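Local structure of DUF2235 domain-containing protein (Pseudomonas aeruginosa, 4O5P) at residues C337-R341 and A342-L346; G384-G387 and V388-G392; V440-I443 and E444-S448; V652-F655 and D656-H660. The protein is a type VI secretion phospholipase effector, Tle1, that probably hydrolyses membrane phospholipids through an alpha/beta-hydrolase catalytic domain. All blocks are in the same frame, centred on the assembly; numbering follows the deposited sequence.

Contact 1 (C337-R341 and A342-L346)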
loop_
_atom_site.group_PDB
_atom_site.type_symbol
_atom_site.label_atom_id
_atom_site.label_comp_id
_atom_site.label_asym_id
_atom_site.label_seq_id
_atom_site.Cartn_x
_atom_site.Cartn_y
_atom_site.Cartn_z
ATOM N N CYS A 337 -3.402 -13.564 -3.100
ATOM C CA CYS A 337 -2.816 -14.843 -2.697
ATOM C C CYS A 337 -1.449 -15.116 -3.325
ATOM O O CYS A 337 -0.661 -15.907 -2.795
ATOM C CB CYS A 337 -3.746 -15.994 -3.098
ATOM S SG CYS A 337 -5.268 -16.027 -2.185
ATOM N N HIS A 338 -1.184 -14.490 -4.466
ATOM C CA HIS A 338 -0.017 -14.842 -5.285
ATOM C C HIS A 338 1.129 -13.828 -5.267
ATOM O O HIS A 338 2.185 -14.089 -5.856
ATOM C CB HIS A 338 -0.458 -15.157 -6.716
ATOM C CG HIS A 338 -1.493 -16.232 -6.777
ATOM N ND1 HIS A 338 -2.747 -16.033 -7.309
ATOM C CD2 HIS A 338 -1.487 -17.493 -6.288
ATOM C CE1 HIS A 338 -3.460 -17.138 -7.168
ATOM N NE2 HIS A 338 -2.719 -18.038 -6.547
ATOM N N GLU A 339 0.950 -12.697 -4.581
ATOM C CA GLU A 339 2.054 -11.726 -4.421
ATOM C C GLU A 339 3.162 -12.336 -3.545
ATOM O O GLU A 339 2.857 -13.034 -2.573
ATOM C CB GLU A 339 1.548 -10.427 -3.784
ATOM C CG GLU A 339 2.639 -9.364 -3.533
ATOM C CD GLU A 339 3.402 -8.952 -4.788
ATOM O OE1 GLU A 339 2.764 -8.627 -5.813
ATOM O OE2 GLU A 339 4.658 -8.943 -4.758
ATOM N N GLN A 340 4.430 -12.084 -3.892
ATOM C CA GLN A 340 5.568 -12.707 -3.216
ATOM C C GLN A 340 6.771 -11.765 -3.030
ATOM O O GLN A 340 7.781 -12.162 -2.432
ATOM C CB GLN A 340 6.052 -13.950 -3.999
ATOM C CG GLN A 340 5.160 -15.195 -3.936
ATOM C CD GLN A 340 5.751 -16.353 -4.731
ATOM O OE1 GLN A 340 5.705 -16.361 -5.966
ATOM N NE2 GLN A 340 6.335 -17.316 -4.027
ATOM N N ARG A 341 6.688 -10.537 -3.537
ATOM C CA ARG A 341 7.848 -9.639 -3.478
ATOM C C ARG A 341 8.192 -9.273 -2.046
ATOM O O ARG A 341 7.308 -8.927 -1.251
ATOM C CB ARG A 341 7.625 -8.359 -4.291
ATOM C CG ARG A 341 7.899 -8.489 -5.790
ATOM C CD ARG A 341 7.509 -7.190 -6.533
ATOM N NE ARG A 341 6.065 -6.951 -6.456
ATOM C CZ ARG A 341 5.463 -5.829 -6.853
ATOM N NH1 ARG A 341 6.170 -4.835 -7.368
ATOM N NH2 ARG A 341 4.142 -5.707 -6.735
ATOM N N ALA A 342 9.484 -9.359 -1.730
ATOM C CA ALA A 342 10.015 -8.933 -0.437
ATOM C C ALA A 342 9.590 -7.506 -0.117
ATOM O O ALA A 342 9.469 -7.139 1.040
ATOM C CB ALA A 342 11.517 -9.017 -0.449
ATOM N N SER A 343 9.384 -6.710 -1.160
ATOM C CA SER A 343 9.075 -5.291 -1.022
ATOM C C SER A 343 7.588 -5.060 -0.758
ATOM O O SER A 343 7.172 -3.928 -0.492
ATOM C CB SER A 343 9.473 -4.572 -2.306
ATOM O OG SER A 343 8.905 -5.254 -3.417
ATOM N N PHE A 344 6.788 -6.126 -0.849
ATOM C CA PHE A 344 5.341 -6.000 -0.689
ATOM C C PHE A 344 4.723 -6.956 0.343
ATOM O O PHE A 344 3.809 -7.720 0.018
ATOM C CB PHE A 344 4.645 -6.123 -2.056
ATOM C CG PHE A 344 4.833 -4.917 -2.930
ATOM C CD1 PHE A 344 6.042 -4.689 -3.581
ATOM C CD2 PHE A 344 3.811 -3.998 -3.088
ATOM C CE1 PHE A 344 6.223 -3.573 -4.366
ATOM C CE2 PHE A 344 3.983 -2.876 -3.881
ATOM C CZ PHE A 344 5.183 -2.659 -4.513
ATOM N N PRO A 345 5.185 -6.883 1.609
ATOM C CA PRO A 345 4.550 -7.731 2.619
ATOM C C PRO A 345 3.113 -7.292 2.910
ATOM O O PRO A 345 2.764 -6.102 2.815
ATOM C CB PRO A 345 5.440 -7.540 3.859
ATOM C CG PRO A 345 6.090 -6.191 3.664
ATOM C CD PRO A 345 6.276 -6.067 2.173
ATOM N N LEU A 346 2.283 -8.268 3.260
ATOM C CA LEU A 346 0.892 -8.007 3.524
ATOM C C LEU A 346 0.690 -7.672 5.003
ATOM O O LEU A 346 1.345 -8.235 5.884
ATOM C CB LEU A 346 0.062 -9.241 3.139
ATOM C CG LEU A 346 -1.448 -9.167 3.358
ATOM C CD1 LEU A 346 -2.090 -8.063 2.498
ATOM C CD2 LEU A 346 -2.078 -10.517 3.053
#

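Contact 2 (G384-G387 and V388-G392)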
loop_
_atom_site.group_PDB
_atom_site.type_symbol
_atom_site.label_atom_id
_atom_site.label_comp_id
_atom_site.label_asym_id
_atom_site.label_seq_id
_atom_site.Cartn_x
_atom_site.Cartn_y
_atom_site.Cartn_z
ATOM N N GLY A 384 -5.982 -3.241 -8.678
ATOM C CA GLY A 384 -6.100 -2.532 -9.941
ATOM C C GLY A 384 -4.785 -1.828 -10.249
ATOM O O GLY A 384 -3.930 -1.681 -9.362
ATOM N N GLY A 385 -4.607 -1.402 -11.496
ATOM C CA GLY A 385 -3.472 -0.558 -11.827
ATOM C C GLY A 385 -2.686 -1.062 -13.022
ATOM O O GLY A 385 -1.758 -0.389 -13.489
ATOM N N TYR A 386 -3.043 -2.241 -13.520
ATOM C CA TYR A 386 -2.404 -2.755 -14.733
ATOM C C TYR A 386 -3.196 -2.254 -15.927
ATOM O O TYR A 386 -4.426 -2.223 -15.878
ATOM C CB TYR A 386 -2.405 -4.280 -14.743
ATOM C CG TYR A 386 -1.332 -4.898 -13.885
ATOM C CD1 TYR A 386 0.012 -4.723 -14.198
ATOM C CD2 TYR A 386 -1.657 -5.666 -12.769
ATOM C CE1 TYR A 386 1.014 -5.292 -13.415
ATOM C CE2 TYR A 386 -0.660 -6.244 -11.975
ATOM C CZ TYR A 386 0.671 -6.040 -12.305
ATOM O OH TYR A 386 1.678 -6.605 -11.539
ATOM N N GLY A 387 -2.502 -1.871 -16.994
ATOM C CA GLY A 387 -3.169 -1.481 -18.224
ATOM C C GLY A 387 -3.422 -2.653 -19.158
ATOM O O GLY A 387 -2.800 -3.718 -19.039
ATOM N N VAL A 388 -4.344 -2.451 -20.093
ATOM C CA VAL A 388 -4.733 -3.482 -21.049
ATOM C C VAL A 388 -3.505 -4.031 -21.760
ATOM O O VAL A 388 -2.665 -3.269 -22.221
ATOM C CB VAL A 388 -5.746 -2.906 -22.075
ATOM C CG1 VAL A 388 -5.901 -3.830 -23.259
ATOM C CG2 VAL A 388 -7.095 -2.655 -21.394
ATOM N N GLY A 389 -3.362 -5.347 -21.789
ATOM C CA GLY A 389 -2.262 -5.951 -22.521
ATOM C C GLY A 389 -0.924 -6.048 -21.804
ATOM O O GLY A 389 -0.008 -6.705 -22.316
ATOM N N ASN A 390 -0.797 -5.385 -20.655
ATOM C CA ASN A 390 0.412 -5.459 -19.825
ATOM C C ASN A 390 0.773 -6.920 -19.615
ATOM O O ASN A 390 -0.091 -7.712 -19.221
ATOM C CB ASN A 390 0.112 -4.826 -18.456
ATOM C CG ASN A 390 1.305 -4.111 -17.851
ATOM O OD1 ASN A 390 2.460 -4.493 -18.058
ATOM N ND2 ASN A 390 1.027 -3.054 -17.089
ATOM N N GLN A 391 2.017 -7.287 -19.925
ATOM C CA GLN A 391 2.492 -8.671 -19.769
ATOM C C GLN A 391 1.629 -9.678 -20.517
ATOM O O GLN A 391 1.615 -10.862 -20.173
ATOM C CB GLN A 391 2.563 -9.059 -18.281
ATOM C CG GLN A 391 3.780 -8.481 -17.553
ATOM C CD GLN A 391 3.822 -8.799 -16.061
ATOM O OE1 GLN A 391 2.853 -9.291 -15.473
ATOM N NE2 GLN A 391 4.947 -8.500 -15.442
ATOM N N GLY A 392 0.894 -9.202 -21.523
ATOM C CA GLY A 392 0.001 -10.055 -22.282
ATOM C C GLY A 392 -1.235 -10.475 -21.510
ATOM O O GLY A 392 -1.875 -11.476 -21.852
#

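Contact 3 (V440-I443 and E444-S448)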
loop_
_atom_site.group_PDB
_atom_site.type_symbol
_atom_site.label_atom_id
_atom_site.label_comp_id
_atom_site.label_asym_id
_atom_site.label_seq_id
_atom_site.Cartn_x
_atom_site.Cartn_y
_atom_site.Cartn_z
ATOM N N VAL A 440 -21.993 8.107 -15.742
ATOM C CA VAL A 440 -21.885 8.414 -17.165
ATOM C C VAL A 440 -21.156 7.231 -17.840
ATOM O O VAL A 440 -20.500 6.439 -17.149
ATOM C CB VAL A 440 -21.142 9.760 -17.393
ATOM C CG1 VAL A 440 -21.918 10.910 -16.770
ATOM C CG2 VAL A 440 -19.729 9.704 -16.830
ATOM N N PRO A 441 -21.290 7.087 -19.176
ATOM C CA PRO A 441 -20.727 5.933 -19.890
ATOM C C PRO A 441 -19.286 5.553 -19.517
ATOM O O PRO A 441 -19.048 4.374 -19.243
ATOM C CB PRO A 441 -20.792 6.377 -21.352
ATOM C CG PRO A 441 -22.010 7.232 -21.406
ATOM C CD PRO A 441 -22.069 7.954 -20.083
ATOM N N LYS A 442 -18.362 6.518 -19.510
ATOM C CA LYS A 442 -16.951 6.264 -19.214
ATOM C C LYS A 442 -16.739 5.481 -17.900
ATOM O O LYS A 442 -15.985 4.479 -17.839
ATOM C CB LYS A 442 -16.200 7.602 -19.147
ATOM C CG LYS A 442 -14.679 7.445 -19.196
ATOM C CD LYS A 442 -13.924 8.671 -18.676
ATOM C CE LYS A 442 -12.404 8.454 -18.760
ATOM N NZ LYS A 442 -11.923 8.211 -20.157
ATOM N N ILE A 443 -17.419 5.950 -16.858
ATOM C CA ILE A 443 -17.291 5.402 -15.515
ATOM C C ILE A 443 -17.971 4.039 -15.406
ATOM O O ILE A 443 -17.458 3.121 -14.749
ATOM C CB ILE A 443 -17.873 6.371 -14.466
ATOM C CG1 ILE A 443 -17.290 7.775 -14.647
ATOM C CG2 ILE A 443 -17.641 5.846 -13.048
ATOM C CD1 ILE A 443 -15.767 7.816 -14.752
ATOM N N GLU A 444 -19.128 3.898 -16.044
ATOM C CA GLU A 444 -19.760 2.590 -16.130
ATOM C C GLU A 444 -18.829 1.584 -16.823
ATOM O O GLU A 444 -18.726 0.430 -16.416
ATOM C CB GLU A 444 -21.111 2.687 -16.846
ATOM C CG GLU A 444 -21.717 1.324 -17.191
ATOM C CD GLU A 444 -23.240 1.332 -17.245
ATOM O OE1 GLU A 444 -23.837 2.428 -17.315
ATOM O OE2 GLU A 444 -23.836 0.229 -17.199
ATOM N N ALA A 445 -18.120 2.031 -17.852
ATOM C CA ALA A 445 -17.228 1.128 -18.572
ATOM C C ALA A 445 -16.012 0.822 -17.713
ATOM O O ALA A 445 -15.325 -0.178 -17.938
ATOM C CB ALA A 445 -16.809 1.722 -19.907
ATOM N N GLU A 446 -15.742 1.680 -16.730
ATOM C CA GLU A 446 -14.624 1.410 -15.826
ATOM C C GLU A 446 -14.894 0.230 -14.896
ATOM O O GLU A 446 -13.978 -0.256 -14.223
ATOM C CB GLU A 446 -14.229 2.664 -15.031
ATOM C CG GLU A 446 -13.423 3.682 -15.832
ATOM C CD GLU A 446 -12.882 4.823 -14.975
ATOM O OE1 GLU A 446 -13.274 4.925 -13.799
ATOM O OE2 GLU A 446 -12.061 5.621 -15.485
ATOM N N PHE A 447 -16.143 -0.230 -14.862
ATOM C CA PHE A 447 -16.551 -1.316 -13.977
ATOM C C PHE A 447 -16.928 -2.590 -14.743
ATOM O O PHE A 447 -17.464 -3.529 -14.149
ATOM C CB PHE A 447 -17.735 -0.878 -13.103
ATOM C CG PHE A 447 -17.353 0.013 -11.940
ATOM C CD1 PHE A 447 -17.034 1.349 -12.141
ATOM C CD2 PHE A 447 -17.319 -0.492 -10.649
ATOM C CE1 PHE A 447 -16.681 2.161 -11.072
ATOM C CE2 PHE A 447 -16.964 0.312 -9.567
ATOM C CZ PHE A 447 -16.649 1.635 -9.776
ATOM N N SER A 448 -16.656 -2.622 -16.048
ATOM C CA SER A 448 -17.032 -3.772 -16.891
ATOM C C SER A 448 -16.335 -5.083 -16.511
ATOM O O SER A 448 -15.125 -5.109 -16.265
ATOM C CB SER A 448 -16.718 -3.486 -18.361
ATOM O OG SER A 448 -17.627 -2.567 -18.922
#

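Contact 4 (V652-F655 and D656-H660)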
loop_
_atom_site.group_PDB
_atom_site.type_symbol
_atom_site.label_atom_id
_atom_site.label_comp_id
_atom_site.label_asym_id
_atom_site.label_seq_id
_atom_site.Cartn_x
_atom_site.Cartn_y
_atom_site.Cartn_z
ATOM N N VAL A 652 -5.872 -22.664 -15.837
ATOM C CA VAL A 652 -4.623 -22.386 -16.545
ATOM C C VAL A 652 -4.739 -21.106 -17.395
ATOM O O VAL A 652 -3.816 -20.295 -17.419
ATOM C CB VAL A 652 -4.130 -23.591 -17.400
ATOM C CG1 VAL A 652 -2.864 -23.220 -18.176
ATOM C CG2 VAL A 652 -3.831 -24.793 -16.518
ATOM N N ALA A 653 -5.876 -20.912 -18.061
ATOM C CA ALA A 653 -6.093 -19.701 -18.858
ATOM C C ALA A 653 -6.153 -18.436 -17.997
ATOM O O ALA A 653 -5.710 -17.366 -18.428
ATOM C CB ALA A 653 -7.341 -19.821 -19.709
ATOM N N LEU A 654 -6.698 -18.547 -16.789
ATOM C CA LEU A 654 -6.661 -17.408 -15.866
ATOM C C LEU A 654 -5.219 -17.021 -15.560
ATOM O O LEU A 654 -4.875 -15.838 -15.594
ATOM C CB LEU A 654 -7.372 -17.733 -14.562
ATOM C CG LEU A 654 -7.493 -16.558 -13.583
ATOM C CD1 LEU A 654 -8.640 -15.636 -13.997
ATOM C CD2 LEU A 654 -7.709 -17.055 -12.150
ATOM N N PHE A 655 -4.372 -18.006 -15.255
ATOM C CA PHE A 655 -2.961 -17.657 -14.987
ATOM C C PHE A 655 -2.206 -17.156 -16.213
ATOM O O PHE A 655 -1.340 -16.267 -16.097
ATOM C CB PHE A 655 -2.200 -18.811 -14.319
ATOM C CG PHE A 655 -2.605 -19.030 -12.889
ATOM C CD1 PHE A 655 -2.070 -18.244 -11.878
ATOM C CD2 PHE A 655 -3.534 -20.000 -12.559
ATOM C CE1 PHE A 655 -2.443 -18.426 -10.556
ATOM C CE2 PHE A 655 -3.923 -20.189 -11.229
ATOM C CZ PHE A 655 -3.373 -19.398 -10.229
ATOM N N ASP A 656 -2.514 -17.736 -17.375
ATOM C CA ASP A 656 -1.953 -17.273 -18.653
ATOM C C ASP A 656 -2.294 -15.819 -19.006
ATOM O O ASP A 656 -1.404 -15.039 -19.327
ATOM C CB ASP A 656 -2.451 -18.156 -19.793
ATOM C CG ASP A 656 -1.709 -19.473 -19.907
ATOM O OD1 ASP A 656 -0.922 -19.850 -19.009
ATOM O OD2 ASP A 656 -1.945 -20.156 -20.924
ATOM N N GLU A 657 -3.586 -15.473 -18.955
ATOM C CA GLU A 657 -4.092 -14.223 -19.525
ATOM C C GLU A 657 -4.661 -13.205 -18.517
ATOM O O GLU A 657 -5.062 -12.108 -18.901
ATOM C CB GLU A 657 -5.160 -14.520 -20.597
ATOM C CG GLU A 657 -4.651 -15.341 -21.786
ATOM C CD GLU A 657 -5.701 -15.492 -22.874
ATOM O OE1 GLU A 657 -6.904 -15.300 -22.588
ATOM O OE2 GLU A 657 -5.322 -15.789 -24.025
ATOM N N GLN A 658 -4.697 -13.551 -17.234
ATOM C CA GLN A 658 -5.217 -12.597 -16.237
ATOM C C GLN A 658 -4.217 -12.256 -15.129
ATOM O O GLN A 658 -4.065 -11.089 -14.773
ATOM C CB GLN A 658 -6.532 -13.101 -15.645
ATOM C CG GLN A 658 -7.778 -12.559 -16.384
ATOM C CD GLN A 658 -8.019 -13.190 -17.748
ATOM O OE1 GLN A 658 -7.772 -14.379 -17.950
ATOM N NE2 GLN A 658 -8.518 -12.391 -18.694
ATOM N N VAL A 659 -3.511 -13.271 -14.634
ATOM C CA VAL A 659 -2.607 -13.113 -13.505
ATOM C C VAL A 659 -1.257 -12.555 -13.938
ATOM O O VAL A 659 -0.546 -13.158 -14.758
ATOM C CB VAL A 659 -2.420 -14.442 -12.742
ATOM C CG1 VAL A 659 -1.364 -14.295 -11.630
ATOM C CG2 VAL A 659 -3.761 -14.906 -12.156
ATOM N N HIS A 660 -0.894 -11.411 -13.368
ATOM C CA HIS A 660 0.391 -10.778 -13.687
ATOM C C HIS A 660 1.527 -11.363 -12.861
ATOM O O HIS A 660 1.313 -12.231 -12.022
ATOM C CB HIS A 660 0.336 -9.257 -13.509
ATOM C CG HIS A 660 -0.529 -8.564 -14.515
ATOM N ND1 HIS A 660 -1.908 -8.658 -14.500
ATOM C CD2 HIS A 660 -0.215 -7.770 -15.567
ATOM C CE1 HIS A 660 -2.402 -7.941 -15.499
ATOM N NE2 HIS A 660 -1.393 -7.397 -16.164
#

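Contact 1 (C337-R341 and A342-L346)
Arg-341 and Phe-344, three residues apart round a tight turn, show how a turn can bring a cation onto an aromatic face. The two side chains run side by side in the same direction, and the guanidinium lies flat on the ring with its centre 3.8 Å from the ring centre and the planes 16° apart. NH2 lies over the middle of the ring, while NH1 lies near the rim, 3.3 Å from Phe-344 CE1. The stack is thus also a cation-pi contact. A bend at chi3 (-65°) folds the arginine back so that its flat end meets the phenyl.

Ionic and polar bonds hold the edge of the guanidinium. Arg-341 NE donates to Glu-339 OE2 at 3.0 Å, nearly in the guanidinium plane, and the backbone N of Arg-341 reaches the same oxygen at 2.9 Å from the opposite face of the carboxylate. Arg-341 NH2 adds only a weak bond to Glu-339 OE1, whose stronger partners are Ser-662 OG and the backbone N of His-379. The same carboxylate group lies obliquely beside Phe-344.

The backbone supplies the frame: Phe-344 N binds Arg-341 O at 2.9 Å, closing a type I turn. Outside it, Arg-238, next to the presumed nucleophile Ser-237, makes a second cation-pi contact with Phe-344.

With one carboxylate oxygen doubly gripped and the other tied to the backbone of a putative triad residue, Glu-339 probably limits the rotation of the guanidinium on the ring and couples this loop to the presumed active site.

Contact 2 (G384-G387 and V388-G392)
Gly-387 and Asn-390 make the central link of this surface loop, a backbone bond from Asn-390 N to Gly-387 O at 3.1 Å that closes a type II turn. Beside it the CB of Asn-390 packs 3.2 Å from the same Gly-387 O, and its amide group reaches back to the ring of Tyr-386, with CG 3.9 Å from Tyr-386 CD1. The amide comes to the rim of the ring and is turned almost perpendicular to it, the planes 88° apart.

One shell out, Gly-389 occupies the third position of the turn with a positive phi of 84°, a value glycine takes easily. Its carbonyl O then accepts from Gly-392 N at 2.8 Å, so a second tight bend follows the first.

Further out, Tyr-386 stacks on the ring of His-660, and Gln-391 is held at both its backbone N, by Asp-571, and its side chain OE1, by the backbone N of Asp-661.

Gly-384 and Gly-385 lead in from helix 379-383, whose first residue, His-379, is a likely triad member. The whole is a glycine-rich type II beta turn in the loop that follows the presumed catalytic histidine of an alpha/beta-hydrolase domain.

Contact 3 (V440-I443 and E444-S448)
Ile-443 meets two partners, Glu-446 and Phe-447, in quite different ways. With Glu-446 it runs side by side, both side chains pointing the same way, so that the methyl CD1 of Ile-443 comes 3.9 Å from Glu-446 OE1. That oxygen is also bonded to His-97 ND1, so the methyl packs against a carboxylate already engaged. Phe-447 instead brings a ring edge to the backbone: its CD1 is 3.2 Å from Ile-443 O, which lies near the plane of the ring. CG of Phe-447 stands anti to its own carbonyl carbon (chi1 -77°), swinging the ring back toward the preceding turn, where CE1 makes a looser apolar contact with Ile-443 CG2 at 4.3 Å.

Beneath these side chains is one short helix with Val-440 at its N-cap. Glu-444 N binds Val-440 O at 3.1 Å, and Ala-445 N binds Pro-441 O at 2.9 Å. By Glu-446 the pattern is slackening, for its N is shared weakly between Lys-442 O and Ile-443 O. A type I turn from Ala-445 to Ser-448 then leads the chain on.

The helix is a surface element: Ile-443 and Phe-447 pack on helix 91-97, while on helix 403-416 Tyr-411 meets the Phe-447 ring and Gln-404 and Gln-408 bind carbonyls of the turn.

Contact 4 (V652-F655 and D656-H660)
Phe-655 turns its ring along the side chain of Val-659, which lies beside it and points the same way, with CG2 of the valine 3.8 Å from Phe-655 CD1 in an oblique approach. The imidazole of His-338 meets the same phenyl edge-to-face, and Leu-479 and Ile-480 of helix 469-487 also pack on it. A second flat group, the carboxylate of Asp-656, lies side by side with Val-652, pointing the same way, its OD1 4.0 Å from Val-652 CG1. Both its oxygens are satisfied from helix 469-487, OD1 by Trp-483 NE1 and OD2 by the salt bridge to Arg-487.

Leu-654 and Gln-658 cross at about a right angle, CD1 of the leucine against the aliphatic CB of the glutamine at 3.7 Å. The chain of that glutamine bends at chi2 (74°), and its amide is held at both ends, NE2 by the carbonyl of Phe-400 and OE1 by Arg-456, which also pairs with Glu-657.

The backbone shows how the helix finishes. Asp-656 N and Glu-657 N keep the usual i to i-4 bonds, to Val-652 O and Ala-653 O, each at 2.9 Å. Leu-654 O then accepts twice, from Gln-658 N at 2.8 Å and from Val-659 N at 3.1 Å, the latter one residue longer than an alpha-helical bond.

This double acceptance marks the chain leaving the helix. Lys-393 NZ binds the carbonyls of Phe-655, Asp-656 and Val-659, and its positive charge would be expected to offset the negative end of the helix dipole, while every polar end of Asp-656 and Gln-658 is matched inside a buried setting.

Overall arrangement
Along the chain the four contacts follow in series, contact 1 in the loop between strands 331-336 and 346-353, contact 2 after helix 379-383, contact 3 on helix 441-445 and contact 4 on helix 649-657. Contacts 1 and 2 belong to the catalytic domain of the Tle1-like family, contact 4 to its C-terminal domain. Yet contact 4 touches both: its centre is about 12 Å from that of contact 2 and about 18 Å from that of contact 1. Contact 3 stands apart at the surface, its centre about 18 Å from that of contact 2. Helix 649-657 and its exit thus join the two domains beside the presumed active site.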